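Local structure of ornithine aminotransferase (Plasmodium falciparum, 3LG0) at residues Gly102-Leu107 / Ala276-Met281; Ala184-Leu189 / Ala220-Lys225; Asn227-Ala232 / Lys254-Leu259. The protein catalyses the pyridoxal-phosphate-dependent transfer of an amino group from ornithine to 2-oxoglutarate, giving glutamate semialdehyde and glutamate, and works as a homodimer. One frame throughout, in Å; residues are numbered along the deposited sequence.

Interaction 1: residues Gly102-Leu107 / Ala276-Met281; sequences GYDKVL and ANDDVM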
loop_
_atom_site.group_PDB
_atom_site.type_symbol
_atom_site.label_atom_id
_atom_site.label_comp_id
_atom_site.label_asym_id
_atom_site.label_seq_id
_atom_site.Cartn_x
_atom_site.Cartn_y
_atom_site.Cartn_z
ATOM N N GLY A 102 17.801 12.887 -11.550
ATOM C CA GLY A 102 18.240 12.922 -12.926
ATOM C C GLY A 102 17.632 11.844 -13.800
ATOM O O GLY A 102 18.341 11.137 -14.522
ATOM N N TYR A 103 16.312 11.714 -13.739
ATOM C CA TYR A 103 15.599 10.838 -14.656
ATOM C C TYR A 103 14.460 11.623 -15.284
ATOM O O TYR A 103 13.953 12.583 -14.681
ATOM C CB TYR A 103 15.088 9.585 -13.928
ATOM C CG TYR A 103 16.196 8.625 -13.586
ATOM C CD1 TYR A 103 16.503 7.564 -14.425
ATOM C CD2 TYR A 103 16.948 8.786 -12.431
ATOM C CE1 TYR A 103 17.536 6.677 -14.114
ATOM C CE2 TYR A 103 17.983 7.903 -12.106
ATOM C CZ TYR A 103 18.274 6.854 -12.958
ATOM O OH TYR A 103 19.298 5.979 -12.658
ATOM N N ASP A 104 14.072 11.226 -16.496
ATOM C CA ASP A 104 12.986 11.896 -17.211
ATOM C C ASP A 104 11.686 11.828 -16.419
ATOM O O ASP A 104 10.991 12.830 -16.276
ATOM C CB ASP A 104 12.759 11.275 -18.591
ATOM C CG ASP A 104 13.923 11.496 -19.533
ATOM O OD1 ASP A 104 14.639 12.488 -19.376
ATOM O OD2 ASP A 104 14.120 10.675 -20.440
ATOM N N LYS A 105 11.366 10.642 -15.906
ATOM C CA LYS A 105 10.044 10.415 -15.346
ATOM C C LYS A 105 10.025 9.626 -14.039
ATOM O O LYS A 105 10.959 8.899 -13.712
ATOM C CB LYS A 105 9.142 9.768 -16.404
ATOM C CG LYS A 105 8.581 10.790 -17.407
ATOM C CD LYS A 105 7.714 10.140 -18.477
ATOM C CE LYS A 105 6.991 11.190 -19.309
ATOM N NZ LYS A 105 7.953 12.241 -19.755
ATOM N N VAL A 106 8.950 9.804 -13.281
ATOM C CA VAL A 106 8.742 9.047 -12.065
ATOM C C VAL A 106 7.291 8.574 -11.994
ATOM O O VAL A 106 6.374 9.210 -12.533
ATOM C CB VAL A 106 9.117 9.874 -10.803
ATOM C CG1 VAL A 106 8.094 10.946 -10.544
ATOM C CG2 VAL A 106 9.258 8.963 -9.563
ATOM N N LEU A 107 7.103 7.440 -11.328
ATOM C CA LEU A 107 5.790 6.849 -11.103
ATOM C C LEU A 107 5.645 6.608 -9.607
ATOM O O LEU A 107 6.436 5.854 -9.028
ATOM C CB LEU A 107 5.698 5.544 -11.902
ATOM C CG LEU A 107 4.629 4.467 -11.708
ATOM C CD1 LEU A 107 3.302 4.996 -11.208
ATOM C CD2 LEU A 107 4.467 3.734 -13.045
ATOM N N ALA A 276 12.728 6.431 -14.181
ATOM C CA ALA A 276 13.255 5.902 -15.429
ATOM C C ALA A 276 13.190 7.010 -16.475
ATOM O O ALA A 276 12.476 7.999 -16.296
ATOM C CB ALA A 276 12.442 4.679 -15.869
ATOM N N ASN A 277 13.940 6.853 -17.557
ATOM C CA ASN A 277 13.886 7.831 -18.642
ATOM C C ASN A 277 12.755 7.537 -19.615
ATOM O O ASN A 277 12.165 6.464 -19.564
ATOM C CB ASN A 277 15.223 7.887 -19.369
ATOM C CG ASN A 277 16.287 8.546 -18.548
ATOM O OD1 ASN A 277 16.023 9.506 -17.820
ATOM N ND2 ASN A 277 17.508 8.037 -18.650
ATOM N N ASP A 278 12.475 8.486 -20.505
ATOM C CA ASP A 278 11.361 8.352 -21.462
ATOM C C ASP A 278 11.347 7.057 -22.282
ATOM O O ASP A 278 10.291 6.455 -22.461
ATOM C CB ASP A 278 11.277 9.567 -22.380
ATOM C CG ASP A 278 10.650 10.766 -21.702
ATOM O OD1 ASP A 278 9.962 10.578 -20.684
ATOM O OD2 ASP A 278 10.836 11.897 -22.187
ATOM N N ASP A 279 12.507 6.610 -22.751
ATOM C CA ASP A 279 12.555 5.399 -23.567
ATOM C C ASP A 279 12.029 4.145 -22.867
ATOM O O ASP A 279 11.491 3.253 -23.526
ATOM C CB ASP A 279 13.947 5.155 -24.175
ATOM C CG ASP A 279 15.062 5.163 -23.138
ATOM O OD1 ASP A 279 15.127 6.115 -22.331
ATOM O OD2 ASP A 279 15.894 4.223 -23.149
ATOM N N VAL A 280 12.188 4.060 -21.544
ATOM C CA VAL A 280 11.587 2.957 -20.800
ATOM C C VAL A 280 10.196 3.307 -20.266
ATOM O O VAL A 280 9.252 2.558 -20.478
ATOM C CB VAL A 280 12.488 2.426 -19.648
ATOM C CG1 VAL A 280 13.787 1.854 -20.196
ATOM C CG2 VAL A 280 12.787 3.522 -18.677
ATOM N N MET A 281 10.055 4.450 -19.599
ATOM C CA MET A 281 8.783 4.772 -18.942
ATOM C C MET A 281 7.584 4.871 -19.890
ATOM O O MET A 281 6.492 4.453 -19.536
ATOM C CB MET A 281 8.905 6.045 -18.114
ATOM C CG MET A 281 7.751 6.252 -17.141
ATOM S SD MET A 281 7.849 5.211 -15.653
ATOM C CE MET A 281 8.868 6.244 -14.600
#
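Asp104 and Asn277 meet with their side chains crossing at about a right angle. Asn277 OD1 accepts the backbone N-H of Asp104, just before strand 105-109, at 2.9 Å, the donor lying in the plane of the amide carbonyl. In return Asp104 OD2 takes the first N-H of helix 278-281, that of Asp278, at 2.7 Å, through its anti lone pair and nearly straight (174°). The helix N terminus would probably stabilise the Asp104 carboxylate, partly offsetting the nearby Asp278 carboxylate. Lys105 stands across Asp278, and its extended chain bends only at the last torsion (chi4 48°), which brings NZ to 2.8 Å from Asp278 OD1 in a salt bridge on the syn side of that carboxylate; the stronger partner of NZ is Thr19 O of the second subunit. Nearer the backbone, Met281 passes obliquely alongside the Lys105 chain: its CG lies 3.9 Å from Lys105 CB, and CE comes to 3.5 Å from Lys105 O and on to Leu107 CB. At the backbone, Lys105 and Ala276 form an antiparallel hydrogen-bonded pair. Tyr103 lays CD1 obliquely against Ala276 CA, 3.8 Å away. The contact joins strand 105-109, outermost within this chain but bonded through the Val106 backbone to the second subunit, to the end of strand 272-276 and the start of helix 278-281; Val106 packs on helix 88-101 and Leu107 on helix 112-129.

Interaction 2: residues Ala184-Leu189 / Ala220-Lys225; sequences ALEKEL and ASLCKK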
loop_
_atom_site.group_PDB
_atom_site.type_symbol
_atom_site.label_atom_id
_atom_site.label_comp_id
_atom_site.label_asym_id
_atom_site.label_seq_id
_atom_site.Cartn_x
_atom_site.Cartn_y
_atom_site.Cartn_z
ATOM N N ALA A 184 28.414 -15.711 -13.659
ATOM C CA ALA A 184 27.104 -16.347 -13.711
ATOM C C ALA A 184 26.074 -15.412 -14.341
ATOM O O ALA A 184 25.107 -15.863 -14.961
ATOM C CB ALA A 184 26.666 -16.770 -12.324
ATOM N N LEU A 185 26.295 -14.111 -14.179
ATOM C CA LEU A 185 25.382 -13.104 -14.699
ATOM C C LEU A 185 25.447 -13.077 -16.225
ATOM O O LEU A 185 24.440 -13.331 -16.894
ATOM C CB LEU A 185 25.680 -11.718 -14.106
ATOM C CG LEU A 185 24.828 -10.551 -14.621
ATOM C CD1 LEU A 185 23.347 -10.814 -14.422
ATOM C CD2 LEU A 185 25.230 -9.242 -13.967
ATOM N N GLU A 186 26.627 -12.790 -16.774
ATOM C CA GLU A 186 26.791 -12.749 -18.227
ATOM C C GLU A 186 26.307 -14.042 -18.878
ATOM O O GLU A 186 25.740 -14.026 -19.966
ATOM C CB GLU A 186 28.240 -12.465 -18.616
ATOM C CG GLU A 186 28.437 -12.376 -20.121
ATOM C CD GLU A 186 29.865 -12.065 -20.521
ATOM O OE1 GLU A 186 30.711 -11.870 -19.625
ATOM O OE2 GLU A 186 30.139 -12.015 -21.740
ATOM N N LYS A 187 26.516 -15.160 -18.198
ATOM C CA LYS A 187 26.044 -16.447 -18.692
ATOM C C LYS A 187 24.535 -16.421 -18.934
ATOM O O LYS A 187 24.035 -17.034 -19.881
ATOM C CB LYS A 187 26.395 -17.544 -17.685
ATOM C CG LYS A 187 26.408 -18.958 -18.236
ATOM C CD LYS A 187 26.479 -19.962 -17.092
ATOM C CE LYS A 187 27.142 -21.264 -17.508
ATOM N NZ LYS A 187 28.622 -21.125 -17.682
ATOM N N GLU A 188 23.810 -15.711 -18.073
ATOM C CA GLU A 188 22.350 -15.627 -18.171
ATOM C C GLU A 188 21.892 -14.520 -19.115
ATOM O O GLU A 188 20.857 -14.644 -19.766
ATOM C CB GLU A 188 21.725 -15.427 -16.793
ATOM C CG GLU A 188 21.766 -16.658 -15.913
ATOM C CD GLU A 188 20.717 -17.683 -16.297
ATOM O OE1 GLU A 188 20.212 -17.616 -17.438
ATOM O OE2 GLU A 188 20.394 -18.557 -15.463
ATOM N N LEU A 189 22.661 -13.438 -19.177
ATOM C CA LEU A 189 22.415 -12.372 -20.137
ATOM C C LEU A 189 22.452 -12.860 -21.594
ATOM O O LEU A 189 21.905 -12.201 -22.482
ATOM C CB LEU A 189 23.419 -11.237 -19.939
ATOM C CG LEU A 189 23.190 -10.387 -18.692
ATOM C CD1 LEU A 189 24.182 -9.232 -18.607
ATOM C CD2 LEU A 189 21.768 -9.864 -18.702
ATOM N N ALA A 220 26.847 -2.745 -14.884
ATOM C CA ALA A 220 26.502 -1.697 -15.822
ATOM C C ALA A 220 26.987 -2.047 -17.232
ATOM O O ALA A 220 26.305 -1.763 -18.210
ATOM C CB ALA A 220 27.075 -0.381 -15.364
ATOM N N SER A 221 28.150 -2.691 -17.326
ATOM C CA SER A 221 28.730 -3.047 -18.620
ATOM C C SER A 221 28.031 -4.227 -19.265
ATOM O O SER A 221 27.553 -4.124 -20.394
ATOM C CB SER A 221 30.220 -3.343 -18.499
ATOM O OG SER A 221 30.965 -2.148 -18.614
ATOM N N LEU A 222 27.985 -5.354 -18.567
ATOM C CA LEU A 222 27.256 -6.500 -19.090
ATOM C C LEU A 222 25.843 -6.115 -19.539
ATOM O O LEU A 222 25.324 -6.657 -20.523
ATOM C CB LEU A 222 27.195 -7.618 -18.058
ATOM C CG LEU A 222 28.579 -8.165 -17.730
ATOM C CD1 LEU A 222 28.482 -9.335 -16.753
ATOM C CD2 LEU A 222 29.277 -8.571 -19.024
ATOM N N CYS A 223 25.228 -5.177 -18.826
ATOM C CA CYS A 223 23.861 -4.778 -19.136
ATOM C C CYS A 223 23.832 -3.895 -20.373
ATOM O O CYS A 223 23.068 -4.144 -21.294
ATOM C CB CYS A 223 23.186 -4.093 -17.936
ATOM S SG CYS A 223 22.595 -5.293 -16.697
ATOM N N LYS A 224 24.663 -2.864 -20.389
ATOM C CA LYS A 224 24.731 -1.990 -21.550
ATOM C C LYS A 224 25.127 -2.808 -22.776
ATOM O O LYS A 224 24.647 -2.563 -23.878
ATOM C CB LYS A 224 25.717 -0.850 -21.319
ATOM C CG LYS A 224 26.121 -0.123 -22.598
ATOM C CD LYS A 224 27.087 1.021 -22.313
ATOM C CE LYS A 224 26.354 2.296 -21.943
ATOM N NZ LYS A 224 25.666 2.861 -23.129
ATOM N N LYS A 225 25.980 -3.804 -22.565
ATOM C CA LYS A 225 26.470 -4.635 -23.653
ATOM C C LYS A 225 25.384 -5.522 -24.239
ATOM O O LYS A 225 25.205 -5.558 -25.453
ATOM C CB LYS A 225 27.658 -5.493 -23.201
ATOM C CG LYS A 225 28.052 -6.565 -24.213
ATOM C CD LYS A 225 29.152 -7.470 -23.685
ATOM C CE LYS A 225 29.443 -8.607 -24.652
ATOM N NZ LYS A 225 30.426 -9.574 -24.086
#
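Two helices on one side of the sheet containing strands 139-143 and 194-199 pack here through Leu222, which reaches from helix 215-226 against Glu186, Leu185 and Leu189 of helix 182-189. The short segments run 9° from parallel with their axes 10.4 Å apart. Leu222 forks at its tip: CD1 lies 3.7 Å from Glu186 CB, while CD2 lies alongside the outer part of the same glutamate, 3.6 Å from OE1. Glu186, with CG anti to the backbone N (chi1 -178°) and the chain extended beyond it, crosses Leu222 at about a right angle and so presents its aliphatic portion to both methyls. On the sheet side, Leu189 also crosses Leu222 squarely, its CD1 pressed to 3.5 Å from Leu222 CB, closer than usual for two carbons. Leu185 CD2 makes a looser contact with Leu222 CD1, at 4.3 Å. Toward the surface the chain of Lys225 is extended, and its NZ approaches Glu186 OE2 in a long salt bridge of 3.4 Å, weak as a hydrogen bond; the stronger partner of that oxygen is Tyr226 OH. Leu185 and Leu189 rest on Ile141 of strand 139-143, and Cys223 joins Leu185 on Phe197 of strand 194-199. Parallel helices side by side over parallel strands are typical of the alpha/beta large domain of fold-type I pyridoxal-phosphate enzymes.

Interaction 3: residues Asn227-Ala232 / Lys254-Leu259; sequences NVLFVA and KPDVIL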
loop_
_atom_site.group_PDB
_atom_site.type_symbol
_atom_site.label_atom_id
_atom_site.label_comp_id
_atom_site.label_asym_id
_atom_site.label_seq_id
_atom_site.Cartn_x
_atom_site.Cartn_y
_atom_site.Cartn_z
ATOM N N ASN A 227 22.252 -5.173 -24.043
ATOM C CA ASN A 227 21.002 -4.431 -24.187
ATOM C C ASN A 227 19.936 -4.892 -23.188
ATOM O O ASN A 227 18.871 -5.405 -23.567
ATOM C CB ASN A 227 20.453 -4.550 -25.608
ATOM C CG ASN A 227 19.262 -3.659 -25.834
ATOM O OD1 ASN A 227 19.213 -2.534 -25.330
ATOM N ND2 ASN A 227 18.283 -4.156 -26.581
ATOM N N VAL A 228 20.239 -4.711 -21.909
ATOM C CA VAL A 228 19.367 -5.185 -20.842
ATOM C C VAL A 228 19.164 -4.068 -19.831
ATOM O O VAL A 228 20.113 -3.355 -19.494
ATOM C CB VAL A 228 19.950 -6.445 -20.151
ATOM C CG1 VAL A 228 19.361 -6.623 -18.758
ATOM C CG2 VAL A 228 19.697 -7.679 -21.001
ATOM N N LEU A 229 17.925 -3.897 -19.375
ATOM C CA LEU A 229 17.645 -2.897 -18.355
ATOM C C LEU A 229 18.399 -3.256 -17.077
ATOM O O LEU A 229 18.269 -4.364 -16.568
ATOM C CB LEU A 229 16.140 -2.779 -18.094
ATOM C CG LEU A 229 15.319 -2.140 -19.219
ATOM C CD1 LEU A 229 13.841 -2.010 -18.840
ATOM C CD2 LEU A 229 15.874 -0.783 -19.587
ATOM N N PHE A 230 19.227 -2.330 -16.610
ATOM C CA PHE A 230 19.895 -2.439 -15.325
ATOM C C PHE A 230 19.019 -1.722 -14.282
ATOM O O PHE A 230 19.044 -0.484 -14.168
ATOM C CB PHE A 230 21.309 -1.830 -15.430
ATOM C CG PHE A 230 21.974 -1.541 -14.107
ATOM C CD1 PHE A 230 21.725 -2.320 -12.992
ATOM C CD2 PHE A 230 22.878 -0.498 -13.991
ATOM C CE1 PHE A 230 22.337 -2.036 -11.782
ATOM C CE2 PHE A 230 23.499 -0.215 -12.791
ATOM C CZ PHE A 230 23.224 -0.984 -11.681
ATOM N N VAL A 231 18.225 -2.512 -13.552
ATOM C CA VAL A 231 17.331 -1.983 -12.508
ATOM C C VAL A 231 17.898 -2.100 -11.087
ATOM O O VAL A 231 18.124 -3.205 -10.591
ATOM C CB VAL A 231 15.975 -2.693 -12.523
ATOM C CG1 VAL A 231 15.008 -1.996 -11.577
ATOM C CG2 VAL A 231 15.406 -2.721 -13.941
ATOM N N ALA A 232 18.108 -0.959 -10.442
ATOM C CA ALA A 232 18.613 -0.918 -9.084
ATOM C C ALA A 232 17.483 -0.738 -8.077
ATOM O O ALA A 232 16.798 0.290 -8.082
ATOM C CB ALA A 232 19.627 0.214 -8.923
ATOM N N LYS A 254 25.150 4.538 -13.227
ATOM C CA LYS A 254 23.787 5.066 -13.213
ATOM C C LYS A 254 22.841 4.039 -13.820
ATOM O O LYS A 254 22.899 3.762 -15.013
ATOM C CB LYS A 254 23.686 6.405 -13.947
ATOM C CG LYS A 254 22.288 7.050 -13.871
ATOM C CD LYS A 254 22.343 8.556 -14.110
ATOM C CE LYS A 254 20.957 9.192 -14.185
ATOM N NZ LYS A 254 20.292 9.018 -15.525
ATOM N N PRO A 255 21.980 3.446 -12.989
ATOM C CA PRO A 255 21.059 2.410 -13.471
ATOM C C PRO A 255 20.023 3.000 -14.435
ATOM O O PRO A 255 19.759 4.210 -14.373
ATOM C CB PRO A 255 20.390 1.910 -12.179
ATOM C CG PRO A 255 21.320 2.326 -11.083
ATOM C CD PRO A 255 21.900 3.627 -11.532
ATOM N N ASP A 256 19.453 2.169 -15.308
ATOM C CA ASP A 256 18.391 2.628 -16.208
ATOM C C ASP A 256 17.109 2.901 -15.427
ATOM O O ASP A 256 16.348 3.812 -15.756
ATOM C CB ASP A 256 18.085 1.586 -17.275
ATOM C CG ASP A 256 19.295 1.226 -18.097
ATOM O OD1 ASP A 256 19.802 2.108 -18.818
ATOM O OD2 ASP A 256 19.739 0.060 -18.016
ATOM N N VAL A 257 16.878 2.092 -14.393
ATOM C CA VAL A 257 15.665 2.183 -13.596
ATOM C C VAL A 257 16.007 2.131 -12.111
ATOM O O VAL A 257 16.781 1.283 -11.670
ATOM C CB VAL A 257 14.697 1.045 -13.958
ATOM C CG1 VAL A 257 13.436 1.130 -13.112
ATOM C CG2 VAL A 257 14.350 1.084 -15.470
ATOM N N ILE A 258 15.451 3.055 -11.343
ATOM C CA ILE A 258 15.632 3.073 -9.892
ATOM C C ILE A 258 14.304 2.817 -9.179
ATOM O O ILE A 258 13.282 3.386 -9.570
ATOM C CB ILE A 258 16.163 4.430 -9.421
ATOM C CG1 ILE A 258 17.498 4.746 -10.088
ATOM C CG2 ILE A 258 16.317 4.447 -7.888
ATOM C CD1 ILE A 258 18.662 4.001 -9.503
ATOM N N LEU A 259 14.327 1.961 -8.149
ATOM C CA LEU A 259 13.201 1.805 -7.208
ATOM C C LEU A 259 13.496 2.500 -5.864
ATOM O O LEU A 259 14.535 2.259 -5.242
ATOM C CB LEU A 259 12.903 0.331 -6.903
ATOM C CG LEU A 259 12.794 -0.735 -7.977
ATOM C CD1 LEU A 259 12.006 -1.918 -7.409
ATOM C CD2 LEU A 259 12.112 -0.167 -9.179
#
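Phe230 lies across Pro255, and the pairing of the two segments can be followed outward along its side chain. CB stands 3.6 Å from Asp256 OD2, the oxygen that also accepts the backbone N-H of Phe230 at 2.8 Å, almost straight (174°) and through its anti lone pair. CG, anti to the backbone N (chi1 164°), begins the ring against the proline, 4.1 Å from Pro255 CA. Farther out, CD2 comes to 3.5 Å from the same CA, and CE2 and CZ continue over Pro255 CG. Pro255 CB sits over one ring face, 16° off the normal through the centroid and offset toward the rim, a CH-pi contact. Ala232 also presses on the proline ring, its CB 3.5 Å from Pro255 CG, tighter than usual. Beyond the ring, the parallel pairing proper runs through Val231-Val257 and Ala232-Ile258: Ala232 N donates to Val257 O at 2.9 Å and Ala232 O receives Leu259 N at 3.0 Å, whereas the bonds from Asp256 N and Val257 N to Phe230 O are weak. Val231 and Val257 lie side by side on the face that also carries Leu259, with Ala232 and Ile258 on the other. Leu259 lies about 10 Å, side chain to side chain, from Lys262, by similarity the cofactor-attaching lysine, unmodified here. Strand 229-233 is thereby held between strands 257-260 and 194-199, while strand 272-276 pairs with Ile258. Helix 215-226 covers Phe230, and Val231 and Leu259 face helix 112-129.

Overall arrangement
From the N terminus, the chain first passes 102-107, whose partner 276-281 comes 169 residues later, so interaction 1 closes a long loop that contains both others. Within it, interaction 2 closes first, joining helix 182-189 to helix 215-226; the chain then turns directly into strand 229-233, where interaction 3 opens and closes on 254-259. Interactions 2 and 3 are thus in series, and none of the loops cross. Interactions 1 and 3 share the sheet that contains strands 105-109, 272-276, 257-260 and 229-233, and touch through Tyr103, Gly102, Lys254 and Pro255. Interaction 2, on the helical layer, meets interaction 3 through Cys223 and Leu189, but lies about 10 Å from interaction 1 between nearest atoms.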